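Long-range contacts in SidF, inhibitor of growth family, member 3 (Legionella pneumophila subsp. pneumophila, PDB 4FYE), which probably hydrolyses phosphate groups from phosphatidylinositol phosphates, acting as a phosphoinositide phosphatase of a bacterial pathogen: residues Ser245-Ala251 against His264-Pro270; Val354-Gln360 against Tyr410-Ser416; Thr359-Thr363 against Arg652-Leu656; Arg381-Asp385 against Gln440-Phe444; Met448-Val452 against Leu634-Tyr640. The protein carries 1 engineered substitution. One frame throughout, in Å; residues are numbered along the deposited sequence.

Interaction 1 of 5, residues Ser245-Ala251 against His264-Pro270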
# COMPACT_ATOMS: atom_id res chain seq x y z
N SER A 245 2.99 -8.73 -1.45
CA SER A 245 3.14 -7.64 -0.51
C SER A 245 1.83 -6.81 -0.41
O SER A 245 1.90 -5.60 -0.14
CB SER A 245 4.42 -6.82 -0.86
OG SER A 245 4.35 -5.45 -0.46
N MET A 246 0.65 -7.43 -0.62
CA MET A 246 -0.62 -6.69 -0.41
C MET A 246 -1.13 -6.87 0.98
O MET A 246 -1.44 -7.97 1.42
CB MET A 246 -1.74 -7.00 -1.40
CG MET A 246 -2.65 -5.83 -1.63
SD MET A 246 -3.73 -6.05 -3.05
CE MET A 246 -4.83 -4.67 -2.73
N ALA A 247 -1.25 -5.76 1.68
CA ALA A 247 -1.81 -5.80 2.99
C ALA A 247 -2.84 -4.68 3.17
O ALA A 247 -2.75 -3.61 2.52
CB ALA A 247 -0.68 -5.63 4.03
N ARG A 248 -3.75 -4.92 4.09
CA ARG A 248 -4.78 -3.99 4.40
C ARG A 248 -4.18 -3.22 5.58
O ARG A 248 -3.72 -3.81 6.58
CB ARG A 248 -6.03 -4.76 4.87
CG ARG A 248 -7.17 -3.87 5.36
CD ARG A 248 -7.95 -3.32 4.11
NE ARG A 248 -9.16 -2.72 4.59
CZ ARG A 248 -10.28 -3.40 4.82
NH1 ARG A 248 -10.32 -4.69 4.52
NH2 ARG A 248 -11.34 -2.79 5.34
N MET A 249 -4.20 -1.91 5.46
CA MET A 249 -3.62 -1.03 6.46
C MET A 249 -4.74 -0.30 7.23
O MET A 249 -5.55 0.43 6.65
CB MET A 249 -2.73 -0.02 5.79
CG MET A 249 -2.13 0.99 6.74
SD MET A 249 -0.65 1.74 5.96
CE MET A 249 -1.49 3.04 5.11
N ILE A 250 -4.81 -0.55 8.53
CA ILE A 250 -5.78 0.05 9.39
C ILE A 250 -5.06 0.80 10.52
O ILE A 250 -4.13 0.28 11.11
CB ILE A 250 -6.57 -1.01 10.07
CG1 ILE A 250 -7.04 -2.05 9.06
CG2 ILE A 250 -7.72 -0.36 10.81
CD1 ILE A 250 -8.20 -1.58 8.23
N ALA A 251 -5.51 2.00 10.84
CA ALA A 251 -4.95 2.75 11.95
C ALA A 251 -6.11 3.32 12.72
O ALA A 251 -7.10 3.72 12.13
CB ALA A 251 -4.07 3.88 11.43
N HIS A 264 -8.14 5.32 9.66
CA HIS A 264 -7.61 5.08 8.32
C HIS A 264 -7.74 3.63 7.94
O HIS A 264 -7.46 2.70 8.74
CB HIS A 264 -6.16 5.52 8.22
CG HIS A 264 -5.54 5.30 6.86
ND1 HIS A 264 -5.80 6.09 5.81
CD2 HIS A 264 -4.62 4.37 6.42
CE1 HIS A 264 -5.12 5.69 4.74
NE2 HIS A 264 -4.38 4.63 5.11
N ASP A 265 -8.10 3.43 6.68
CA ASP A 265 -8.36 2.14 6.12
C ASP A 265 -8.01 2.17 4.59
O ASP A 265 -8.74 2.77 3.79
CB ASP A 265 -9.82 1.80 6.36
CG ASP A 265 -10.21 0.42 5.77
OD1 ASP A 265 -9.48 -0.08 4.84
OD2 ASP A 265 -11.20 -0.18 6.27
N SER A 266 -6.88 1.58 4.21
CA SER A 266 -6.44 1.59 2.83
C SER A 266 -5.54 0.40 2.60
O SER A 266 -5.52 -0.55 3.43
CB SER A 266 -5.74 2.90 2.48
OG SER A 266 -4.44 3.03 3.04
N PHE A 267 -4.80 0.43 1.50
CA PHE A 267 -3.95 -0.71 1.16
C PHE A 267 -2.49 -0.35 1.14
O PHE A 267 -2.07 0.68 0.58
CB PHE A 267 -4.33 -1.32 -0.21
CG PHE A 267 -5.57 -2.15 -0.19
CD1 PHE A 267 -5.58 -3.41 0.43
CD2 PHE A 267 -6.75 -1.68 -0.81
CE1 PHE A 267 -6.72 -4.20 0.48
CE2 PHE A 267 -7.91 -2.46 -0.79
CZ PHE A 267 -7.92 -3.70 -0.10
N SER A 268 -1.69 -1.23 1.70
CA SER A 268 -0.26 -1.14 1.41
C SER A 268 -0.01 -2.14 0.31
O SER A 268 -0.29 -3.35 0.46
CB SER A 268 0.58 -1.44 2.66
OG SER A 268 1.84 -1.99 2.33
N GLY A 269 0.52 -1.66 -0.80
CA GLY A 269 0.62 -2.46 -1.99
C GLY A 269 -0.64 -2.30 -2.81
O GLY A 269 -1.45 -1.43 -2.54
N PRO A 270 -0.80 -3.11 -3.83
CA PRO A 270 0.16 -4.17 -4.14
C PRO A 270 1.44 -3.60 -4.71
O PRO A 270 1.48 -2.47 -5.16
CB PRO A 270 -0.57 -4.97 -5.21
CG PRO A 270 -1.38 -3.96 -5.92
CD PRO A 270 -1.74 -2.89 -4.94
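Arg248 and Asp265 are diagonal neighbours across two antiparallel strands, and the arginine reaches its partner by a bent chain. From CB, CG lies anti to the backbone N (chi1 175°), and a turn at chi2 (80°) brings the rest over the opposite strand. CD settles 3.7 Å from Ser266 O and also touches Phe267 CE1. The guanidinium then grips the carboxylate side-on: NE binds Asp265 OD1 at 2.7 Å and NH2 binds Asp265 OD2 at 2.8 Å, with the two planes only 24° apart. NH1, at the tip, pairs with Asp311, while Arg308 and Arg312 also bind the buried carboxylate, which probably balances its charge. On the same side of the sheet, Met246 lays CE over one face of Phe267, 3.6 Å from the ring centroid, a CH-pi and Met-aromatic contact. On the opposite side of the sheet, Met249 CE reaches the edge of the His264 ring, 3.3 Å from NE2, and that NE2 shares a hydrogen bond with Ser266 OG. Backbone bonds tie Ala247 to Ser268, Met249 to Ser266 and Ala251 to His264, the hydrogen-bonded pairs of a beta hairpin whose second strand lies at the margin of a six-stranded mixed sheet.

Interaction 2 of 5, residues Val354-Gln360 against Tyr410-Ser416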
# COMPACT_ATOMS: atom_id res chain seq x y z
N VAL A 354 -16.55 -0.45 -7.51
CA VAL A 354 -15.42 -0.29 -6.74
C VAL A 354 -14.67 0.79 -7.41
O VAL A 354 -14.71 0.87 -8.61
CB VAL A 354 -14.76 -1.67 -6.73
CG1 VAL A 354 -13.51 -1.74 -7.57
CG2 VAL A 354 -14.62 -2.14 -5.31
N THR A 355 -14.02 1.66 -6.64
CA THR A 355 -13.07 2.61 -7.26
C THR A 355 -11.67 2.61 -6.68
O THR A 355 -11.47 2.73 -5.48
CB THR A 355 -13.67 3.99 -7.63
OG1 THR A 355 -12.71 5.06 -7.39
CG2 THR A 355 -15.01 4.28 -6.99
N GLU A 356 -10.67 2.38 -7.53
CA GLU A 356 -9.31 2.33 -7.07
C GLU A 356 -8.55 3.60 -7.37
O GLU A 356 -8.56 4.06 -8.51
CB GLU A 356 -8.59 1.15 -7.69
CG GLU A 356 -7.16 1.01 -7.21
CD GLU A 356 -6.30 0.03 -8.05
OE1 GLU A 356 -5.10 -0.08 -7.68
OE2 GLU A 356 -6.79 -0.65 -9.02
N CYS A 357 -7.87 4.16 -6.36
CA CYS A 357 -6.95 5.29 -6.54
C CYS A 357 -5.51 4.82 -6.24
O CYS A 357 -5.11 4.61 -5.09
CB CYS A 357 -7.34 6.47 -5.63
SG CYS A 357 -6.14 7.87 -5.72
N TYR A 358 -4.72 4.64 -7.28
CA TYR A 358 -3.39 4.09 -7.11
C TYR A 358 -2.41 5.27 -7.06
O TYR A 358 -2.17 5.89 -8.06
CB TYR A 358 -3.12 3.08 -8.24
CG TYR A 358 -1.74 2.53 -8.28
CD1 TYR A 358 -1.05 2.22 -7.11
CD2 TYR A 358 -1.11 2.27 -9.48
CE1 TYR A 358 0.24 1.70 -7.16
CE2 TYR A 358 0.18 1.79 -9.53
CZ TYR A 358 0.86 1.51 -8.38
OH TYR A 358 2.16 0.99 -8.45
N THR A 359 -1.89 5.67 -5.91
CA THR A 359 -0.86 6.72 -5.98
C THR A 359 0.53 6.06 -6.06
O THR A 359 1.09 5.63 -5.07
CB THR A 359 -0.95 7.73 -4.85
OG1 THR A 359 -1.05 7.01 -3.68
CG2 THR A 359 -2.28 8.60 -4.99
N GLN A 360 1.05 5.96 -7.27
CA GLN A 360 2.35 5.33 -7.47
C GLN A 360 3.45 6.36 -7.22
O GLN A 360 3.25 7.58 -7.41
CB GLN A 360 2.42 4.84 -8.91
CG GLN A 360 3.57 3.96 -9.25
CD GLN A 360 3.59 3.63 -10.75
OE1 GLN A 360 3.52 4.53 -11.63
NE2 GLN A 360 3.70 2.33 -11.06
N TYR A 410 -15.85 -1.22 -12.08
CA TYR A 410 -14.51 -0.66 -11.75
C TYR A 410 -14.30 0.77 -12.28
O TYR A 410 -14.79 1.13 -13.35
CB TYR A 410 -13.39 -1.61 -12.16
CG TYR A 410 -11.99 -1.17 -11.83
CD1 TYR A 410 -11.42 -1.40 -10.56
CD2 TYR A 410 -11.20 -0.53 -12.81
CE1 TYR A 410 -10.11 -0.98 -10.29
CE2 TYR A 410 -9.91 -0.15 -12.57
CZ TYR A 410 -9.37 -0.36 -11.33
OH TYR A 410 -8.11 0.09 -11.14
N GLN A 411 -13.65 1.60 -11.48
CA GLN A 411 -13.25 2.94 -11.87
C GLN A 411 -11.82 3.14 -11.38
O GLN A 411 -11.53 2.94 -10.21
CB GLN A 411 -14.15 3.99 -11.24
CG GLN A 411 -15.59 3.94 -11.74
CD GLN A 411 -16.37 5.20 -11.39
OE1 GLN A 411 -17.14 5.21 -10.42
NE2 GLN A 411 -16.18 6.26 -12.18
N ALA A 412 -10.95 3.56 -12.29
CA ALA A 412 -9.58 3.82 -12.05
C ALA A 412 -9.21 5.31 -11.84
O ALA A 412 -9.76 6.23 -12.45
CB ALA A 412 -8.81 3.34 -13.24
N ARG A 413 -8.26 5.52 -10.94
CA ARG A 413 -7.60 6.78 -10.87
C ARG A 413 -6.13 6.45 -10.53
O ARG A 413 -5.83 5.78 -9.54
CB ARG A 413 -8.21 7.70 -9.81
CG ARG A 413 -9.73 7.86 -9.76
CD ARG A 413 -10.02 8.96 -10.69
NE ARG A 413 -11.38 9.41 -10.61
CZ ARG A 413 -12.31 9.03 -11.48
NH1 ARG A 413 -11.99 8.17 -12.44
NH2 ARG A 413 -13.55 9.52 -11.40
N MET A 414 -5.22 6.94 -11.35
CA MET A 414 -3.89 6.57 -11.19
C MET A 414 -3.06 7.79 -11.31
O MET A 414 -3.26 8.52 -12.28
CB MET A 414 -3.46 5.58 -12.23
CG MET A 414 -1.98 5.34 -11.97
SD MET A 414 -1.40 4.07 -13.03
CE MET A 414 0.29 3.88 -12.62
N SER A 415 -2.13 7.99 -10.35
CA SER A 415 -1.11 9.07 -10.47
C SER A 415 0.30 8.52 -10.33
O SER A 415 0.49 7.48 -9.76
CB SER A 415 -1.32 10.19 -9.44
OG SER A 415 -1.29 9.71 -8.11
N SER A 416 1.30 9.21 -10.82
CA SER A 416 2.62 8.67 -10.67
C SER A 416 3.60 9.79 -10.52
O SER A 416 3.98 10.42 -11.51
CB SER A 416 2.93 7.84 -11.87
OG SER A 416 4.20 7.25 -11.70
O HOH W 1 1.46 9.27 -6.86
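Tyr410 spans two residues of the neighbouring strand: CD1 lies 3.7 Å from Val354 CG1, and OH donates to Glu356 OE2 at 2.6 Å. The hydroxyl comes from above the carboxylate plane, while OE2 sits at the ring edge; Arg273 and Gln298 also hold this buried carboxylate. Gln411 packs CB against CB of Thr355, and its O accepts a bond from Glu356 N. Next comes Ala412, whose O takes a bond from NH1 of Arg413, the arginine folding back along its own strand. Arg413 N binds Glu356 O, and its own O receives Tyr358 N at 2.8 Å. These are the two central strands of a four-stranded mixed sheet, running parallel at 8° to each other. Helix 373-387 covers the side bearing Tyr358, Tyr410 and Met414, and helix 438-458 the side bearing Cys357, Arg413 and Ser415. Met414 runs alongside Tyr358: CE packs 3.7 Å from Tyr358 CE2, and SD lies obliquely beside the ring, a Met-aromatic contact. Ser415 N gives a nearly straight bond to Tyr358 O (170°), while its OG is linked to Gln360 O through a water. At Ser416, chi1 of -177° swings the hydroxyl away from its own N-H and towards the Gln360 amide, where OG donates to Gln360 OE1 at 2.8 Å, slightly tilted from the carbonyl plane.

Interaction 3 of 5, residues Thr359-Thr363 against Arg652-Leu656. With PO4 (phosphate ion), chain B.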
# COMPACT_ATOMS: atom_id res chain seq x y z
N THR A 359 -1.89 5.67 -5.91
CA THR A 359 -0.86 6.72 -5.98
C THR A 359 0.53 6.06 -6.06
O THR A 359 1.09 5.63 -5.07
CB THR A 359 -0.95 7.73 -4.85
OG1 THR A 359 -1.05 7.01 -3.68
CG2 THR A 359 -2.28 8.60 -4.99
N GLN A 360 1.05 5.96 -7.27
CA GLN A 360 2.35 5.33 -7.47
C GLN A 360 3.45 6.36 -7.22
O GLN A 360 3.25 7.58 -7.41
CB GLN A 360 2.42 4.84 -8.91
CG GLN A 360 3.57 3.96 -9.25
CD GLN A 360 3.59 3.63 -10.75
OE1 GLN A 360 3.52 4.53 -11.63
NE2 GLN A 360 3.70 2.33 -11.06
N VAL A 361 4.63 5.86 -6.87
CA VAL A 361 5.69 6.69 -6.34
C VAL A 361 7.14 6.31 -6.85
O VAL A 361 8.13 6.81 -6.41
CB VAL A 361 5.44 6.69 -4.82
CG1 VAL A 361 6.50 5.99 -4.05
CG2 VAL A 361 5.02 8.06 -4.31
N VAL A 362 7.19 5.42 -7.82
CA VAL A 362 8.30 5.09 -8.76
C VAL A 362 8.74 6.29 -9.63
O VAL A 362 8.06 7.27 -9.70
CB VAL A 362 7.68 3.96 -9.62
CG1 VAL A 362 7.75 4.19 -11.12
CG2 VAL A 362 7.96 2.54 -9.11
N THR A 363 9.92 6.30 -10.23
CA THR A 363 10.19 7.33 -11.23
C THR A 363 10.21 6.71 -12.65
O THR A 363 11.21 6.19 -13.15
CB THR A 363 11.21 8.47 -10.82
OG1 THR A 363 11.88 9.09 -11.97
CG2 THR A 363 12.15 8.08 -9.87
N ARG A 652 10.01 2.77 -0.94
CA ARG A 652 9.37 4.05 -1.25
C ARG A 652 7.90 4.10 -0.86
O ARG A 652 7.43 5.09 -0.34
CB ARG A 652 9.52 4.38 -2.73
CG ARG A 652 10.76 5.19 -3.06
CD ARG A 652 11.05 5.17 -4.55
NE ARG A 652 10.93 3.84 -5.11
CZ ARG A 652 11.17 3.55 -6.38
NH1 ARG A 652 11.52 4.50 -7.22
NH2 ARG A 652 11.04 2.31 -6.81
N GLY A 653 7.20 3.01 -1.12
CA GLY A 653 5.75 2.90 -0.82
C GLY A 653 5.45 2.91 0.66
O GLY A 653 4.47 3.54 1.10
N GLN A 654 6.29 2.25 1.44
CA GLN A 654 6.19 2.33 2.91
C GLN A 654 6.31 3.76 3.46
O GLN A 654 5.64 4.12 4.46
CB GLN A 654 7.32 1.52 3.60
CG GLN A 654 7.15 0.03 3.49
CD GLN A 654 5.72 -0.35 3.81
OE1 GLN A 654 5.27 -0.24 4.93
NE2 GLN A 654 4.98 -0.72 2.78
N ARG A 655 7.20 4.54 2.87
CA ARG A 655 7.36 5.89 3.33
C ARG A 655 6.13 6.76 2.94
O ARG A 655 5.73 7.65 3.69
CB ARG A 655 8.63 6.57 2.79
CG ARG A 655 10.01 5.92 2.91
CD ARG A 655 10.61 5.30 4.20
NE ARG A 655 10.58 6.04 5.39
CZ ARG A 655 11.58 6.23 6.28
NH1 ARG A 655 12.80 5.77 6.14
NH2 ARG A 655 11.32 6.93 7.40
N LEU A 656 5.54 6.52 1.76
CA LEU A 656 4.33 7.18 1.45
C LEU A 656 3.25 6.71 2.48
O LEU A 656 2.51 7.56 3.03
CB LEU A 656 3.91 6.89 0.01
CG LEU A 656 2.60 7.57 -0.35
CD1 LEU A 656 2.60 9.14 -0.37
CD2 LEU A 656 2.19 6.96 -1.65
P PO4 B . 11.02 0.25 -3.67
O1 PO4 B . 11.17 1.75 -3.40
O2 PO4 B . 10.61 0.01 -5.12
O3 PO4 B . 12.29 -0.59 -3.46
O4 PO4 B . 9.93 -0.33 -2.74
O HOH W 2 10.69 7.47 -7.09
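Phosphate oxygen O1 is gripped twice by Arg652, through its backbone N at 2.9 Å and NE at 2.7 Å, while the same side chain rests on Val361 and Val362. A bend at chi3 (-45°) turns the NE and NH2 edge of the guanidinium towards the anion, and NH2 binds a second oxygen, O2, at 2.9 Å and close to the guanidinium plane. Val362 CA sits over one face of that group, 3.6 Å from NH1. A water bridges NH1 to Val361 O, so the loop probably helps to fix the rotation of the arginine. Beside this, Val361 CG1 packs on Arg652 CB (3.7 Å) and Val361 CG2 on Leu656 CD2, which also meets Thr359 OG1. Ser646 OG and the backbone N atoms of Lys647 and Asp651 bind the phosphate too. The ion is probably from the crystallisation liquor. Ser646 and Arg652 have the spacing of the CX5R signature, with serine where the signature has its cysteine, probably the engineered substitution of this chain, and the cradle at the start of helix 652-668 is consistent with the P-loop of such phosphatases.

Interaction 4 of 5, residues Arg381-Asp385 against Gln440-Phe444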
# COMPACT_ATOMS: atom_id res chain seq x y z
N ARG A 381 -1.02 1.41 -15.53
CA ARG A 381 -1.93 2.47 -15.98
C ARG A 381 -2.83 2.04 -17.17
O ARG A 381 -3.99 2.37 -17.22
CB ARG A 381 -1.14 3.76 -16.20
CG ARG A 381 -1.42 4.51 -17.48
CD ARG A 381 -2.63 5.40 -17.36
NE ARG A 381 -3.49 5.25 -18.53
CZ ARG A 381 -3.20 4.64 -19.69
NH1 ARG A 381 -2.01 4.09 -19.92
NH2 ARG A 381 -4.12 4.59 -20.65
N GLN A 382 -2.31 1.23 -18.07
CA GLN A 382 -3.10 0.76 -19.20
C GLN A 382 -4.15 -0.29 -18.78
O GLN A 382 -5.33 -0.24 -19.22
CB GLN A 382 -2.12 0.24 -20.26
CG GLN A 382 -2.68 -0.67 -21.33
CD GLN A 382 -1.68 -0.95 -22.46
OE1 GLN A 382 -2.09 -1.12 -23.62
NE2 GLN A 382 -0.37 -0.97 -22.13
N MET A 383 -3.75 -1.24 -17.93
CA MET A 383 -4.68 -2.26 -17.44
C MET A 383 -5.78 -1.69 -16.48
O MET A 383 -6.94 -2.05 -16.56
CB MET A 383 -3.93 -3.50 -16.88
CG MET A 383 -2.81 -4.03 -17.76
SD MET A 383 -3.19 -4.55 -19.49
CE MET A 383 -3.73 -3.04 -20.24
N MET A 384 -5.40 -0.76 -15.60
CA MET A 384 -6.40 -0.04 -14.83
C MET A 384 -7.43 0.62 -15.73
O MET A 384 -8.64 0.52 -15.47
CB MET A 384 -5.76 1.01 -13.87
CG MET A 384 -5.02 0.41 -12.66
SD MET A 384 -4.34 1.72 -11.60
CE MET A 384 -5.91 2.44 -11.20
N ASP A 385 -6.96 1.30 -16.78
CA ASP A 385 -7.90 1.98 -17.72
C ASP A 385 -8.65 0.99 -18.62
O ASP A 385 -9.74 1.31 -19.12
CB ASP A 385 -7.19 3.04 -18.59
CG ASP A 385 -7.25 4.46 -17.99
OD1 ASP A 385 -8.18 4.80 -17.20
OD2 ASP A 385 -6.33 5.26 -18.33
N GLN A 440 -0.74 11.73 -17.71
CA GLN A 440 -1.61 10.93 -16.86
C GLN A 440 -1.85 11.70 -15.59
O GLN A 440 -2.94 11.68 -15.04
CB GLN A 440 -1.02 9.56 -16.61
CG GLN A 440 -1.82 8.64 -15.67
CD GLN A 440 -3.32 8.62 -15.94
OE1 GLN A 440 -3.80 8.73 -17.08
NE2 GLN A 440 -4.07 8.54 -14.87
N ASN A 441 -0.86 12.49 -15.20
CA ASN A 441 -0.94 13.21 -13.95
C ASN A 441 -1.89 14.41 -14.02
O ASN A 441 -2.76 14.60 -13.13
CB ASN A 441 0.47 13.59 -13.46
CG ASN A 441 1.20 12.41 -12.84
OD1 ASN A 441 0.59 11.41 -12.45
ND2 ASN A 441 2.53 12.50 -12.75
N ALA A 442 -1.79 15.15 -15.11
CA ALA A 442 -2.85 16.12 -15.44
C ALA A 442 -4.30 15.51 -15.62
O ALA A 442 -5.28 16.00 -15.05
CB ALA A 442 -2.44 17.01 -16.62
N ARG A 443 -4.45 14.44 -16.40
CA ARG A 443 -5.71 13.71 -16.40
C ARG A 443 -6.20 13.43 -14.95
O ARG A 443 -7.32 13.84 -14.56
CB ARG A 443 -5.50 12.40 -17.14
CG ARG A 443 -6.72 11.47 -17.19
CD ARG A 443 -6.61 10.62 -18.45
NE ARG A 443 -7.67 9.65 -18.52
CZ ARG A 443 -7.63 8.43 -18.00
NH1 ARG A 443 -6.54 8.02 -17.38
NH2 ARG A 443 -8.68 7.62 -18.14
N PHE A 444 -5.35 12.75 -14.17
CA PHE A 444 -5.65 12.41 -12.76
C PHE A 444 -6.07 13.65 -11.98
O PHE A 444 -7.09 13.66 -11.29
CB PHE A 444 -4.42 11.74 -12.14
CG PHE A 444 -4.55 11.44 -10.66
CD1 PHE A 444 -5.13 10.26 -10.23
CD2 PHE A 444 -4.08 12.35 -9.71
CE1 PHE A 444 -5.24 9.98 -8.87
CE2 PHE A 444 -4.16 12.08 -8.38
CZ PHE A 444 -4.75 10.89 -7.95
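Asp385 and Arg443 reach for each other from opposite directions, and this pair is the tight part of the contact, side chain to side chain. Arg443 NH2 gives a straight bond to Asp385 OD1 (3.0 Å, 166°), arriving from above the carboxylate plane, and NH1 adds a weak, bent bond to OD2 at 2.9 Å. The carboxylate and guanidinium planes stand 69° apart. Asp385 OD2 is also held by Arg381 NE of the same helix at 2.8 Å, which approaches on the anti side but well out of the carboxylate plane, so two arginines share one carboxylate. That probably offsets the closeness of their charges, with Arg381 NE and Arg443 NH1 4.3 Å apart. Gln440 steadies the far arginine: its OE1 takes Arg443 NH1 at 2.8 Å on an in-plane lone pair, while its NE2 binds Met414 O. The rest is loose. Arg381 CD merely brushes Gln440 OE1 at 3.5 Å, and the short helical axes stay 13.7 Å apart, so no backbone joins in. Helix 522-583 closes over this junction with Tyr547, which binds Gln440 OE1, and Glu543, which pairs with Arg381. The buried Arg381, Asp385 and Arg443 form a salt-bridge network linking two helices that cover opposite faces of the four-stranded sheet.

Interaction 5 of 5, residues Met448-Val452 against Leu634-Tyr640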
# COMPACT_ATOMS: atom_id res chain seq x y z
N MET A 448 -9.90 13.93 -10.26
CA MET A 448 -10.05 14.01 -8.81
C MET A 448 -10.67 15.34 -8.50
O MET A 448 -11.45 15.47 -7.58
CB MET A 448 -8.67 13.91 -8.10
CG MET A 448 -7.98 12.55 -8.23
SD MET A 448 -8.93 11.28 -7.37
CE MET A 448 -8.50 11.58 -5.64
N THR A 449 -10.30 16.35 -9.25
CA THR A 449 -10.94 17.60 -9.01
C THR A 449 -12.43 17.56 -9.44
O THR A 449 -13.29 17.99 -8.67
CB THR A 449 -10.13 18.86 -9.46
OG1 THR A 449 -11.00 19.76 -10.13
CG2 THR A 449 -8.95 18.56 -10.38
N ASP A 450 -12.76 17.01 -10.61
CA ASP A 450 -14.19 16.82 -11.00
C ASP A 450 -14.98 15.99 -9.93
O ASP A 450 -16.07 16.40 -9.51
CB ASP A 450 -14.32 16.25 -12.45
CG ASP A 450 -13.87 17.29 -13.58
OD1 ASP A 450 -14.44 18.41 -13.65
OD2 ASP A 450 -12.98 17.00 -14.44
N ASP A 451 -14.39 14.88 -9.43
CA ASP A 451 -15.02 14.08 -8.36
C ASP A 451 -15.27 14.91 -7.14
O ASP A 451 -16.27 14.72 -6.45
CB ASP A 451 -14.15 12.92 -7.89
CG ASP A 451 -13.86 11.94 -8.97
OD1 ASP A 451 -14.29 12.16 -10.12
OD2 ASP A 451 -13.19 10.94 -8.68
N VAL A 452 -14.34 15.81 -6.83
CA VAL A 452 -14.60 16.69 -5.71
C VAL A 452 -15.73 17.72 -5.97
O VAL A 452 -16.48 18.03 -5.05
CB VAL A 452 -13.33 17.35 -5.19
CG1 VAL A 452 -13.64 18.56 -4.32
CG2 VAL A 452 -12.61 16.35 -4.34
N LEU A 634 -7.12 12.41 -0.14
CA LEU A 634 -8.34 12.91 -0.75
C LEU A 634 -9.20 11.76 -1.23
O LEU A 634 -10.46 11.81 -1.19
CB LEU A 634 -7.99 13.72 -1.97
CG LEU A 634 -8.78 14.96 -2.36
CD1 LEU A 634 -8.55 15.12 -3.85
CD2 LEU A 634 -10.24 14.92 -1.99
N SER A 635 -8.52 10.74 -1.75
CA SER A 635 -9.25 9.61 -2.21
C SER A 635 -9.79 8.83 -1.02
O SER A 635 -10.91 8.34 -1.07
CB SER A 635 -8.39 8.75 -3.07
OG SER A 635 -7.61 7.92 -2.23
N CYS A 636 -9.05 8.75 0.09
CA CYS A 636 -9.71 8.23 1.30
C CYS A 636 -10.93 9.10 1.67
O CYS A 636 -11.92 8.59 2.14
CB CYS A 636 -8.72 8.07 2.49
SG CYS A 636 -7.43 6.94 2.06
N GLU A 637 -10.89 10.41 1.47
CA GLU A 637 -12.08 11.21 1.78
C GLU A 637 -13.25 10.93 0.85
O GLU A 637 -14.39 10.98 1.29
CB GLU A 637 -11.82 12.72 1.73
CG GLU A 637 -11.25 13.30 3.00
CD GLU A 637 -12.07 13.13 4.28
OE1 GLU A 637 -13.34 13.02 4.25
OE2 GLU A 637 -11.40 13.14 5.34
N LEU A 638 -12.99 10.69 -0.44
CA LEU A 638 -14.06 10.35 -1.39
C LEU A 638 -14.43 8.91 -1.23
O LEU A 638 -15.14 8.37 -2.05
CB LEU A 638 -13.59 10.55 -2.81
CG LEU A 638 -13.34 12.03 -3.03
CD1 LEU A 638 -12.62 12.28 -4.35
CD2 LEU A 638 -14.68 12.74 -2.99
N ASP A 639 -13.86 8.27 -0.22
CA ASP A 639 -14.11 6.88 0.07
C ASP A 639 -13.76 5.89 -1.05
O ASP A 639 -14.50 4.92 -1.27
CB ASP A 639 -15.58 6.69 0.52
CG ASP A 639 -15.80 5.32 1.15
OD1 ASP A 639 -14.94 4.80 1.95
OD2 ASP A 639 -16.84 4.74 0.83
N TYR A 640 -12.67 6.15 -1.78
CA TYR A 640 -12.03 5.17 -2.68
C TYR A 640 -11.12 4.20 -1.90
O TYR A 640 -10.83 4.43 -0.73
CB TYR A 640 -11.18 5.88 -3.75
CG TYR A 640 -11.97 6.87 -4.56
CD1 TYR A 640 -13.36 6.80 -4.60
CD2 TYR A 640 -11.33 7.87 -5.31
CE1 TYR A 640 -14.13 7.73 -5.35
CE2 TYR A 640 -12.08 8.82 -6.05
CZ TYR A 640 -13.47 8.73 -6.10
OH TYR A 640 -14.21 9.63 -6.85
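A Schellman motif ends helix 626-637 here, and the residues of that turn dock on one side of helix 438-458. Asp639, with positive phi, is its C-prime residue: Tyr640 N returns to Ser635 O at 2.9 Å, and Asp639 N makes a weak bond to Cys636 O. This turn swings Tyr640 round towards Asp451. Its OH donates to Asp451 OD2, which lies at the edge of the ring; the bond as modelled is so short that its exact length is doubtful. Carboxylate and ring stand almost perpendicular (85°), and Asp451 OD1 is taken by Arg413 from the neighbouring sheet. Beside the polar pair the contact is apolar. Leu638 CB sits over one face of its near neighbour's ring, Tyr640, while CD1 touches Asp451 CB at 3.9 Å and, more loosely, Val452 CG2. Met448 is folded at chi2 and chi3, which carries CE in between the helices to Ser635 CB (3.8 Å) and Leu634 CD1 (4.0 Å), and its SD lies near the plane of the Tyr640 ring at the edge. Helix 590-614 backs the Leu634 end, with Leu606 on Val452 and Tyr605 on Leu634. There Val452 CG2 meets Leu634 CD2 at 3.6 Å.

Interaction 2 is the hub. Interaction 4 lies 8 Å from it between centres and joins through Gln440 NE2 to Met414 O (2.7 Å); interaction 5 lies 11 Å away and joins through Arg413 NH2 to Asp451 OD1 (3.0 Å). Both draw on helix 438-458. Interaction 3 shares Thr359 and Gln360 with interaction 2 and follows the chain beyond the strand end to meet Arg652, which binds the phosphate at the probable active site. Interaction 1 belongs to the other sheet, its centre 13 Å from that of interaction 3, where Ser268 OG approaches Gln654 NE2 at 3.4 Å. It also touches interaction 5, His264 CE1 lying 3.8 Å from Cys636 SG. Interactions 4 and 5 sit within the chain loop that interaction 3 closes.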